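Local atomic coordinates of probable enoyl-CoA hydratase/isomerase (Pseudomonas aeruginosa PAO1, PDB entry 5YLO), a protein that probably acts as a Delta3,Delta2-enoyl-CoA isomerase of the crotonase family, with a likely role in the breakdown of unsaturated fatty acids. Residues L120-F133 and L181-V195. Sequence-based numbering, arbitrary orientation. Where two conformers were deposited one is given.
Sequences LCCDFRIAAASARF and LVGEVVADEHLVEAV
From strand 124-128, I126 packs against V186 of the neighbouring strand and L191 and V195 at the start of helix 191-204. I126 CG2 lies 3.8 Å from L191 CD1 and also touches V186 CG2, while CD1 reaches V195 CG2; the I126 and E184 side chains lie side by side, CG1 near E184 CB and CD1 near E184 OE1. CG2 of I126 sits anti to the backbone N and CG1 beside it (chi1 -55°), which spreads the two branches toward different parts of the helix. A128, on the same face of the sheet, meets L191 CD2 through its CB. The other face carries A127, whose CB touches V182 CG1; V182 CG1 also lies 3.7 Å from F133 CZ. Over one face of the F133 ring, offset toward its rim, L181 CD2 makes a CH-pi contact, and L181 CD1 meets L120 CD2.

The two strands pair in parallel, A127 N donating to E184 O (2.9 Å) and V186 N to A127 O (3.0 Å). Before this pairing, R125 O accepts G183 N and, weakly, E184 N. The R125 chain bends at chi3 (-55°), and its guanidinium edge bonds to both segments: NE to L181 O at 2.9 Å, and NH1 to C122 O in its own segment. At the far end, in the modelled conformer of D188, one of two, S130 OG donates to D188 OD2 (2.7 Å) from above the carboxylate plane, joining the type I turn 128-131 to the loop before the helix.

Strand 184-186 is the outermost strand of the crotonase-fold sheet within this chain. Strand 124-128 lies between it and strand 103-107, with helix 191-204 over the I126 face and helix 173-179 against L181, V182 and V185.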
loop_
_atom_site.group_PDB
_atom_site.type_symbol
_atom_site.label_atom_id
_atom_site.label_comp_id
_atom_site.label_asym_id
_atom_site.label_seq_id
_atom_site.Cartn_x
_atom_site.Cartn_y
_atom_site.Cartn_z
ATOM N N LEU A 120 3.360 14.040 8.168
ATOM C CA LEU A 120 3.200 13.083 7.079
ATOM C C LEU A 120 3.900 13.530 5.804
ATOM O O LEU A 120 4.255 12.683 4.976
ATOM C CB LEU A 120 1.714 12.846 6.812
ATOM C CG LEU A 120 0.919 12.394 8.036
ATOM C CD1 LEU A 120 -0.563 12.255 7.715
ATOM C CD2 LEU A 120 1.485 11.093 8.588
ATOM N N CYS A 121 4.109 14.835 5.629
ATOM C CA CYS A 121 4.855 15.346 4.486
ATOM C C CYS A 121 6.351 15.105 4.606
ATOM O O CYS A 121 7.073 15.272 3.616
ATOM C CB CYS A 121 4.591 16.843 4.306
ATOM S SG CYS A 121 2.871 17.255 3.899
ATOM N N CYS A 122 6.830 14.716 5.781
ATOM C CA CYS A 122 8.234 14.386 5.939
ATOM C C CYS A 122 8.491 12.949 5.496
ATOM O O CYS A 122 7.590 12.107 5.466
ATOM C CB CYS A 122 8.670 14.583 7.390
ATOM S SG CYS A 122 8.480 16.277 7.991
ATOM N N ASP A 123 9.748 12.678 5.137
ATOM C CA ASP A 123 10.113 11.342 4.677
ATOM C C ASP A 123 10.085 10.338 5.822
ATOM O O ASP A 123 9.657 9.192 5.641
ATOM C CB ASP A 123 11.494 11.369 4.022
ATOM C CG ASP A 123 11.522 12.208 2.763
ATOM O OD1 ASP A 123 10.483 12.258 2.071
ATOM O OD2 ASP A 123 12.571 12.818 2.466
ATOM N N PHE A 124 10.531 10.748 7.004
ATOM C CA PHE A 124 10.631 9.858 8.146
ATOM C C PHE A 124 9.916 10.470 9.340
ATOM O O PHE A 124 9.762 11.691 9.434
ATOM C CB PHE A 124 12.095 9.577 8.494
ATOM C CG PHE A 124 12.884 9.000 7.355
ATOM C CD1 PHE A 124 12.868 7.638 7.107
ATOM C CD2 PHE A 124 13.639 9.817 6.530
ATOM C CE1 PHE A 124 13.593 7.102 6.059
ATOM C CE2 PHE A 124 14.367 9.286 5.481
ATOM C CZ PHE A 124 14.344 7.926 5.246
ATOM N N ARG A 125 9.475 9.606 10.252
ATOM C CA ARG A 125 8.802 10.038 11.471
ATOM C C ARG A 125 9.332 9.233 12.645
ATOM O O ARG A 125 9.190 8.007 12.677
ATOM C CB ARG A 125 7.282 9.887 11.354
ATOM C CG ARG A 125 6.594 11.095 10.742
ATOM C CD ARG A 125 5.215 10.744 10.205
ATOM N NE ARG A 125 5.270 9.641 9.250
ATOM C CZ ARG A 125 5.658 9.765 7.986
ATOM N NH1 ARG A 125 6.031 10.948 7.517
ATOM N NH2 ARG A 125 5.678 8.704 7.189
ATOM N N ILE A 126 9.954 9.923 13.595
ATOM C CA ILE A 126 10.360 9.349 14.872
ATOM C C ILE A 126 9.541 10.031 15.955
ATOM O O ILE A 126 9.540 11.264 16.053
ATOM C CB ILE A 126 11.866 9.526 15.126
ATOM C CG1 ILE A 126 12.674 8.957 13.960
ATOM C CG2 ILE A 126 12.263 8.850 16.432
ATOM C CD1 ILE A 126 14.160 9.199 14.080
ATOM N N ALA A 127 8.843 9.240 16.759
ATOM C CA ALA A 127 7.901 9.769 17.731
ATOM C C ALA A 127 8.324 9.400 19.144
ATOM O O ALA A 127 8.869 8.317 19.381
ATOM C CB ALA A 127 6.486 9.248 17.465
ATOM N N ALA A 128 8.073 10.315 20.076
ATOM C CA ALA A 128 8.215 10.005 21.486
ATOM C C ALA A 128 7.038 9.154 21.955
ATOM O O ALA A 128 5.963 9.148 21.351
ATOM C CB ALA A 128 8.299 11.289 22.309
ATOM N N ALA A 129 7.254 8.425 23.053
ATOM C CA ALA A 129 6.208 7.546 23.563
ATOM C C ALA A 129 4.976 8.329 23.997
ATOM O O ALA A 129 3.853 7.819 23.908
ATOM C CB ALA A 129 6.745 6.707 24.726
ATOM N N SER A 130 5.160 9.571 24.450
ATOM C CA SER A 130 4.031 10.392 24.869
ATOM C C SER A 130 3.204 10.900 23.695
ATOM O O SER A 130 2.081 11.371 23.907
ATOM C CB SER A 130 4.525 11.583 25.691
ATOM O OG SER A 130 5.456 12.356 24.950
ATOM N N ALA A 131 3.728 10.819 22.473
ATOM C CA ALA A 131 3.046 11.400 21.325
ATOM C C ALA A 131 1.691 10.740 21.098
ATOM O O ALA A 131 1.535 9.525 21.247
ATOM C CB ALA A 131 3.912 11.271 20.073
ATOM N N ARG A 132 0.703 11.561 20.744
ATOM C CA ARG A 132 -0.650 11.110 20.452
ATOM C C ARG A 132 -1.089 11.710 19.123
ATOM O O ARG A 132 -0.663 12.805 18.751
ATOM C CB ARG A 132 -1.622 11.510 21.570
ATOM C CG ARG A 132 -1.162 11.094 22.962
ATOM C CD ARG A 132 -2.009 9.959 23.502
ATOM N NE ARG A 132 -3.379 10.394 23.750
ATOM C CZ ARG A 132 -4.389 9.575 24.019
ATOM N NH1 ARG A 132 -5.602 10.066 24.229
ATOM N NH2 ARG A 132 -4.189 8.265 24.070
ATOM N N PHE A 133 -1.945 10.989 18.404
ATOM C CA PHE A 133 -2.301 11.372 17.043
ATOM C C PHE A 133 -3.812 11.437 16.886
ATOM O O PHE A 133 -4.521 10.498 17.258
ATOM C CB PHE A 133 -1.698 10.393 16.031
ATOM C CG PHE A 133 -0.197 10.390 16.022
ATOM C CD1 PHE A 133 0.515 9.583 16.897
ATOM C CD2 PHE A 133 0.504 11.205 15.148
ATOM C CE1 PHE A 133 1.901 9.585 16.893
ATOM C CE2 PHE A 133 1.887 11.211 15.138
ATOM C CZ PHE A 133 2.588 10.400 16.012
ATOM N N LEU A 181 2.144 4.444 10.909
ATOM C CA LEU A 181 2.039 5.899 10.893
ATOM C C LEU A 181 3.397 6.549 11.122
ATOM O O LEU A 181 3.756 7.515 10.437
ATOM C CB LEU A 181 1.029 6.355 11.946
ATOM C CG LEU A 181 0.537 7.800 11.888
ATOM C CD1 LEU A 181 -0.060 8.109 10.526
ATOM C CD2 LEU A 181 -0.485 8.032 12.988
ATOM N N VAL A 182 4.167 6.037 12.079
ATOM C CA VAL A 182 5.530 6.488 12.315
ATOM C C VAL A 182 6.456 5.297 12.125
ATOM O O VAL A 182 6.040 4.138 12.229
ATOM C CB VAL A 182 5.710 7.111 13.718
ATOM C CG1 VAL A 182 4.687 8.213 13.940
ATOM C CG2 VAL A 182 5.600 6.046 14.801
ATOM N N GLY A 183 7.719 5.587 11.838
ATOM C CA GLY A 183 8.678 4.539 11.548
ATOM C C GLY A 183 9.448 4.060 12.759
ATOM O O GLY A 183 9.999 2.956 12.755
ATOM N N GLU A 184 9.485 4.879 13.807
ATOM C CA GLU A 184 10.315 4.592 14.964
ATOM C C GLU A 184 9.740 5.298 16.181
ATOM O O GLU A 184 9.200 6.403 16.077
ATOM C CB GLU A 184 11.763 5.031 14.714
ATOM C CG GLU A 184 12.740 4.672 15.812
ATOM C CD GLU A 184 14.165 5.037 15.448
ATOM O OE1 GLU A 184 14.434 5.272 14.250
ATOM O OE2 GLU A 184 15.012 5.092 16.361
ATOM N N VAL A 185 9.858 4.650 17.338
ATOM C CA VAL A 185 9.374 5.192 18.602
ATOM C C VAL A 185 10.489 5.085 19.633
ATOM O O VAL A 185 11.067 4.008 19.819
ATOM C CB VAL A 185 8.110 4.465 19.098
ATOM C CG1 VAL A 185 7.764 4.907 20.513
ATOM C CG2 VAL A 185 6.948 4.734 18.163
ATOM N N VAL A 186 10.790 6.202 20.294
ATOM C CA VAL A 186 11.800 6.253 21.341
ATOM C C VAL A 186 11.209 6.960 22.552
ATOM O O VAL A 186 10.166 7.613 22.474
ATOM C CB VAL A 186 13.089 6.969 20.881
ATOM C CG1 VAL A 186 13.707 6.254 19.690
ATOM C CG2 VAL A 186 12.791 8.417 20.538
ATOM N N ALA A 187 11.891 6.818 23.685
ATOM C CA ALA A 187 11.507 7.551 24.882
ATOM C C ALA A 187 11.711 9.047 24.669
ATOM O O ALA A 187 12.622 9.477 23.956
ATOM C CB ALA A 187 12.314 7.068 26.085
ATOM N N ASP A 188 10.836 9.839 25.297
ATOM C CA ASP A 188 10.873 11.289 25.120
ATOM C C ASP A 188 12.215 11.869 25.535
ATOM O O ASP A 188 12.664 12.870 24.963
ATOM C CB ASP A 188 9.755 11.947 25.929
ATOM C CG ASP A 188 8.525 11.071 26.051
ATOM O OD1 ASP A 188 8.582 9.887 25.658
ATOM O OD2 ASP A 188 7.502 11.565 26.561
ATOM N N GLU A 189 12.867 11.258 26.525
ATOM C CA GLU A 189 14.158 11.753 26.986
ATOM C C GLU A 189 15.231 11.593 25.917
ATOM O O GLU A 189 16.171 12.394 25.859
ATOM C CB GLU A 189 14.572 11.019 28.259
ATOM C CG GLU A 189 13.418 10.359 29.000
ATOM C CD GLU A 189 13.755 8.953 29.461
ATOM O OE1 GLU A 189 14.763 8.394 28.982
ATOM O OE2 GLU A 189 13.011 8.405 30.303
ATOM N N HIS A 190 15.106 10.578 25.063
ATOM C CA HIS A 190 16.105 10.274 24.049
ATOM C C HIS A 190 15.692 10.710 22.649
ATOM O O HIS A 190 16.379 10.368 21.683
ATOM C CB HIS A 190 16.412 8.774 24.044
ATOM C CG HIS A 190 16.921 8.252 25.352
ATOM N ND1 HIS A 190 17.963 8.844 26.034
ATOM C CD2 HIS A 190 16.537 7.189 26.098
ATOM C CE1 HIS A 190 18.195 8.171 27.147
ATOM N NE2 HIS A 190 17.344 7.161 27.210
ATOM N N LEU A 191 14.594 11.458 22.512
ATOM C CA LEU A 191 14.085 11.766 21.177
ATOM C C LEU A 191 15.043 12.666 20.406
ATOM O O LEU A 191 15.411 12.358 19.266
ATOM C CB LEU A 191 12.704 12.410 21.263
ATOM C CG LEU A 191 12.159 12.817 19.892
ATOM C CD1 LEU A 191 12.091 11.625 18.949
ATOM C CD2 LEU A 191 10.803 13.447 20.030
ATOM N N VAL A 192 15.444 13.791 21.003
ATOM C CA VAL A 192 16.354 14.708 20.319
ATOM C C VAL A 192 17.656 14.001 19.968
ATOM O O VAL A 192 18.207 14.188 18.875
ATOM C CB VAL A 192 16.598 15.961 21.182
ATOM C CG1 VAL A 192 17.554 16.917 20.479
ATOM C CG2 VAL A 192 15.279 16.657 21.492
ATOM N N GLU A 193 18.158 13.161 20.876
ATOM C CA GLU A 193 19.375 12.406 20.593
ATOM C C GLU A 193 19.150 11.390 19.479
ATOM O O GLU A 193 20.022 11.198 18.623
ATOM C CB GLU A 193 19.863 11.713 21.865
ATOM C CG GLU A 193 21.216 11.033 21.738
ATOM C CD GLU A 193 21.649 10.367 23.030
ATOM O OE1 GLU A 193 22.602 9.560 22.996
ATOM O OE2 GLU A 193 21.033 10.649 24.080
ATOM N N ALA A 194 17.988 10.732 19.472
ATOM C CA ALA A 194 17.712 9.735 18.442
ATOM C C ALA A 194 17.555 10.382 17.073
ATOM O O ALA A 194 18.055 9.857 16.071
ATOM C CB ALA A 194 16.461 8.935 18.803
ATOM N N VAL A 195 16.864 11.521 17.010
ATOM C CA VAL A 195 16.678 12.207 15.736
ATOM C C VAL A 195 18.012 12.705 15.199
ATOM O O VAL A 195 18.296 12.588 13.999
ATOM C CB VAL A 195 15.662 13.353 15.895
ATOM C CG1 VAL A 195 15.607 14.196 14.635
ATOM C CG2 VAL A 195 14.285 12.793 16.219
#